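Local coordinates for hypothetical protein AQ_1354 (Aquifex aeolicus, PDB 1OZ9) that probably acts as a zinc-dependent, single-strand-specific endoribonuclease in 16S rRNA 3'-end maturation and 70S ribosome quality control, at residues A[96-101]-A[106-111]. Sequence-based numbering, arbitrary orientation.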
ATOM      1  N   ARG A  96      10.418 -10.371   6.813  1.00 17.42           N
ATOM      2  CA  ARG A  96      11.853 -10.453   6.553  1.00 18.53           C
ATOM      3  C   ARG A  96      12.471  -9.080   6.486  1.00 17.90           C
ATOM      4  O   ARG A  96      13.586  -8.874   6.967  1.00 17.93           O
ATOM      5  CB  ARG A  96      12.171 -11.203   5.251  1.00 19.16           C
ATOM      6  CG  ARG A  96      11.949 -12.706   5.299  1.00 23.68           C
ATOM      7  CD  ARG A  96      12.312 -13.430   3.996  1.00 29.98           C
ATOM      8  NE  ARG A  96      11.325 -14.468   3.706  1.00 34.04           N
ATOM      9  CZ  ARG A  96      10.439 -14.400   2.711  1.00 35.62           C
ATOM     10  NH1 ARG A  96      10.435 -13.368   1.879  1.00 33.86           N
ATOM     11  NH2 ARG A  96       9.569 -15.388   2.535  1.00 38.30           N
ATOM     12  N   GLN A  97      11.762  -8.147   5.859  1.00 17.08           N
ATOM     13  CA  GLN A  97      12.279  -6.793   5.731  1.00 17.19           C
ATOM     14  C   GLN A  97      12.326  -6.127   7.087  1.00 16.74           C
ATOM     15  O   GLN A  97      13.305  -5.456   7.444  1.00 16.84           O
ATOM     16  CB  GLN A  97      11.450  -5.961   4.710  1.00 16.94           C
ATOM     17  CG  GLN A  97      11.777  -6.353   3.277  1.00 16.94           C
ATOM     18  CD  GLN A  97      10.922  -5.679   2.193  1.00 18.16           C
ATOM     19  OE1 GLN A  97      10.095  -4.786   2.460  1.00 18.40           O
ATOM     20  NE2 GLN A  97      11.141  -6.105   0.966  1.00 11.69           N
ATOM     21  N   ALA A  98      11.266  -6.322   7.853  1.00 16.67           N
ATOM     22  CA  ALA A  98      11.218  -5.764   9.194  1.00 16.92           C
ATOM     23  C   ALA A  98      12.422  -6.288   9.969  1.00 16.26           C
ATOM     24  O   ALA A  98      13.071  -5.533  10.671  1.00 16.25           O
ATOM     25  CB  ALA A  98       9.896  -6.152   9.912  1.00 16.58           C
ATOM     26  N   ARG A  99      12.728  -7.573   9.806  1.00 16.85           N
ATOM     27  CA  ARG A  99      13.885  -8.189  10.495  1.00 18.34           C
ATOM     28  C   ARG A  99      15.176  -7.519  10.013  1.00 18.80           C
ATOM     29  O   ARG A  99      16.028  -7.137  10.814  1.00 18.15           O
ATOM     30  CB  ARG A  99      13.928  -9.704  10.232  1.00 18.18           C
ATOM     31  CG  ARG A  99      15.173 -10.423  10.755  1.00 22.84           C
ATOM     32  CD  ARG A  99      15.114 -11.967  10.690  1.00 27.76           C
ATOM     33  NE  ARG A  99      15.363 -12.480   9.338  1.00 31.98           N
ATOM     34  CZ  ARG A  99      14.485 -13.189   8.626  1.00 32.33           C
ATOM     35  NH1 ARG A  99      13.299 -13.495   9.142  1.00 32.36           N
ATOM     36  NH2 ARG A  99      14.808 -13.613   7.403  1.00 31.61           N
ATOM     37  N   GLU A 100      15.301  -7.355   8.700  1.00 19.96           N
ATOM     38  CA  GLU A 100      16.508  -6.756   8.125  1.00 22.32           C
ATOM     39  C   GLU A 100      16.652  -5.288   8.504  1.00 21.99           C
ATOM     40  O   GLU A 100      17.756  -4.805   8.718  1.00 22.41           O
ATOM     41  CB  GLU A 100      16.516  -6.926   6.596  1.00 22.82           C
ATOM     42  CG  GLU A 100      16.426  -8.394   6.192  1.00 28.24           C
ATOM     43  CD  GLU A 100      16.177  -8.652   4.702  1.00 33.43           C
ATOM     44  OE1 GLU A 100      15.511  -7.832   4.011  1.00 33.76           O
ATOM     45  OE2 GLU A 100      16.649  -9.721   4.233  1.00 35.47           O
ATOM     46  N   LEU A 101      15.542  -4.585   8.627  1.00 22.13           N
ATOM     47  CA  LEU A 101      15.601  -3.153   8.899  1.00 22.60           C
ATOM     48  C   LEU A 101      15.613  -2.778  10.369  1.00 23.02           C
ATOM     49  O   LEU A 101      15.875  -1.625  10.723  1.00 23.19           O
ATOM     50  CB  LEU A 101      14.465  -2.435   8.205  1.00 22.70           C
ATOM     51  CG  LEU A 101      14.576  -2.446   6.687  1.00 23.00           C
ATOM     52  CD1 LEU A 101      13.263  -1.973   6.077  1.00 22.81           C
ATOM     53  CD2 LEU A 101      15.781  -1.591   6.235  1.00 23.70           C
ATOM     54  N   GLU A 106       4.485  -4.442  12.314  1.00 17.63           N
ATOM     55  CA  GLU A 106       3.442  -3.420  12.181  1.00 17.77           C
ATOM     56  C   GLU A 106       4.028  -2.206  11.515  1.00 18.03           C
ATOM     57  O   GLU A 106       3.402  -1.627  10.640  1.00 17.74           O
ATOM     58  CB  GLU A 106       2.839  -3.004  13.523  1.00 18.25           C
ATOM     59  CG  GLU A 106       2.052  -4.118  14.173  1.00 20.15           C
ATOM     60  CD  GLU A 106       1.178  -3.664  15.334  1.00 23.93           C
ATOM     61  OE1 GLU A 106       1.039  -2.441  15.576  1.00 23.48           O
ATOM     62  OE2 GLU A 106       0.630  -4.553  16.015  1.00 21.71           O
ATOM     63  N   GLU A 107       5.233  -1.820  11.926  1.00 18.24           N
ATOM     64  CA  GLU A 107       5.843  -0.656  11.309  1.00 19.30           C
ATOM     65  C   GLU A 107       6.083  -0.904   9.815  1.00 18.22           C
ATOM     66  O   GLU A 107       5.837  -0.013   8.991  1.00 18.37           O
ATOM     67  CB  GLU A 107       7.138  -0.258  12.015  1.00 19.69           C
ATOM     68  CG  GLU A 107       7.852   0.915  11.345  1.00 23.72           C
ATOM     69  CD  GLU A 107       7.120   2.259  11.476  1.00 29.13           C
ATOM     70  OE1 GLU A 107       6.405   2.485  12.480  1.00 30.51           O
ATOM     71  OE2 GLU A 107       7.272   3.110  10.565  1.00 31.60           O
ATOM     72  N   GLU A 108       6.514  -2.109   9.455  1.00 17.72           N
ATOM     73  CA  GLU A 108       6.790  -2.414   8.047  1.00 17.36           C
ATOM     74  C   GLU A 108       5.494  -2.444   7.230  1.00 17.79           C
ATOM     75  O   GLU A 108       5.422  -1.930   6.094  1.00 15.95           O
ATOM     76  CB  GLU A 108       7.579  -3.730   7.907  1.00 17.69           C
ATOM     77  CG  GLU A 108       7.948  -4.110   6.461  1.00 17.15           C
ATOM     78  CD  GLU A 108       8.923  -3.130   5.801  1.00 21.76           C
ATOM     79  OE1 GLU A 108       9.493  -2.246   6.503  1.00 18.12           O
ATOM     80  OE2 GLU A 108       9.130  -3.248   4.565  1.00 22.14           O
ATOM     81  N   VAL A 109       4.452  -3.034   7.802  1.00 16.47           N
ATOM     82  CA  VAL A 109       3.192  -3.066   7.086  1.00 16.72           C
ATOM     83  C   VAL A 109       2.612  -1.665   6.875  1.00 16.85           C
ATOM     84  O   VAL A 109       2.080  -1.351   5.811  1.00 17.39           O
ATOM     85  CB  VAL A 109       2.200  -4.006   7.784  1.00 17.25           C
ATOM     86  CG1 VAL A 109       0.799  -3.854   7.165  1.00 17.35           C
ATOM     87  CG2 VAL A 109       2.742  -5.446   7.647  1.00 17.23           C
ATOM     88  N   LYS A 110       2.700  -0.838   7.900  1.00 16.82           N
ATOM     89  CA  LYS A 110       2.239   0.547   7.826  1.00 18.03           C
ATOM     90  C   LYS A 110       2.970   1.293   6.697  1.00 18.04           C
ATOM     91  O   LYS A 110       2.352   1.992   5.859  1.00 18.87           O
ATOM     92  CB  LYS A 110       2.481   1.268   9.158  1.00 17.48           C
ATOM     93  CG  LYS A 110       2.051   2.760   9.162  1.00 20.97           C
ATOM     94  CD  LYS A 110       2.275   3.413  10.535  1.00 26.49           C
ATOM     95  CE  LYS A 110       3.737   3.654  10.800  1.00 30.13           C
ATOM     96  NZ  LYS A 110       4.007   4.217  12.170  1.00 32.95           N
ATOM     97  N   ARG A 111       4.278   1.113   6.652  1.00 17.66           N
ATOM     98  CA  ARG A 111       5.103   1.770   5.644  1.00 18.45           C
ATOM     99  C   ARG A 111       4.779   1.283   4.230  1.00 18.19           C
ATOM    100  O   ARG A 111       4.803   2.067   3.262  1.00 18.72           O
ATOM    101  CB  ARG A 111       6.576   1.564   5.958  1.00 17.26           C
ATOM    102  CG  ARG A 111       7.091   2.460   7.125  1.00 21.49           C
ATOM    103  CD  ARG A 111       8.570   2.239   7.458  1.00 22.42           C
ATOM    104  NE  ARG A 111       8.986   2.745   8.766  1.00 26.36           N
ATOM    105  CZ  ARG A 111      10.279   2.892   9.145  1.00 30.92           C
ATOM    106  NH1 ARG A 111      11.266   2.605   8.295  1.00 31.17           N
ATOM    107  NH2 ARG A 111      10.593   3.335  10.371  1.00 29.77           N
TER
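The corner between two consecutive helices, 91-101 and 105-120, brings Glu108 against Gln97, Ala98 and Leu101. The axes of the two short segments approach to 9.1 Å, with 113° between their directions. The nearest CA atoms across the segments are those of Ala98 and Glu108, 5.7 Å apart. Here CB of Ala98 touches CB of Glu108 at 3.9 Å. Glu108 holds CG anti to its backbone N (chi1 -178°), and the chain then bends at chi2. This carries the carboxylate alongside helix 91-101, between Gln97 and Leu101. One oxygen, OE1 of Glu108, lies 3.8 Å from the methyl CD1 of Leu101. It also accepts a hydrogen bond from NE2 of His103, in the turn between the helices. The other oxygen, OE2 of Glu108, rests 3.6 Å from CB of Gln97. The carboxylate and the Gln97 amide stand nearly perpendicular, with their planes 86° apart. Helix 105-120 probably carries part of the zinc site of this fold, which resembles that of matrix metalloproteinases. His115 and His119 on it are predicted ligands; the side chain of Glu108 is about 8 Å from that of His115. With an alanine in place of Glu108, His103 would probably lose its carboxylate partner and a gap would open between Gln97 and Leu101. The end of the Glu107 side chain leads off from helix 91-101 and builds a salt-bridge network along its own helix. Its OE1 takes NZ of Lys110 at 3.0 Å, on the syn side, tilted out of the carboxylate plane. Its OE2 receives NE of Arg111 through the anti lone pair, in the guanidinium plane. Beyond this network, the side chains of Lys110 and Arg111 touch Leu146 and Leu143 of helix 129-147.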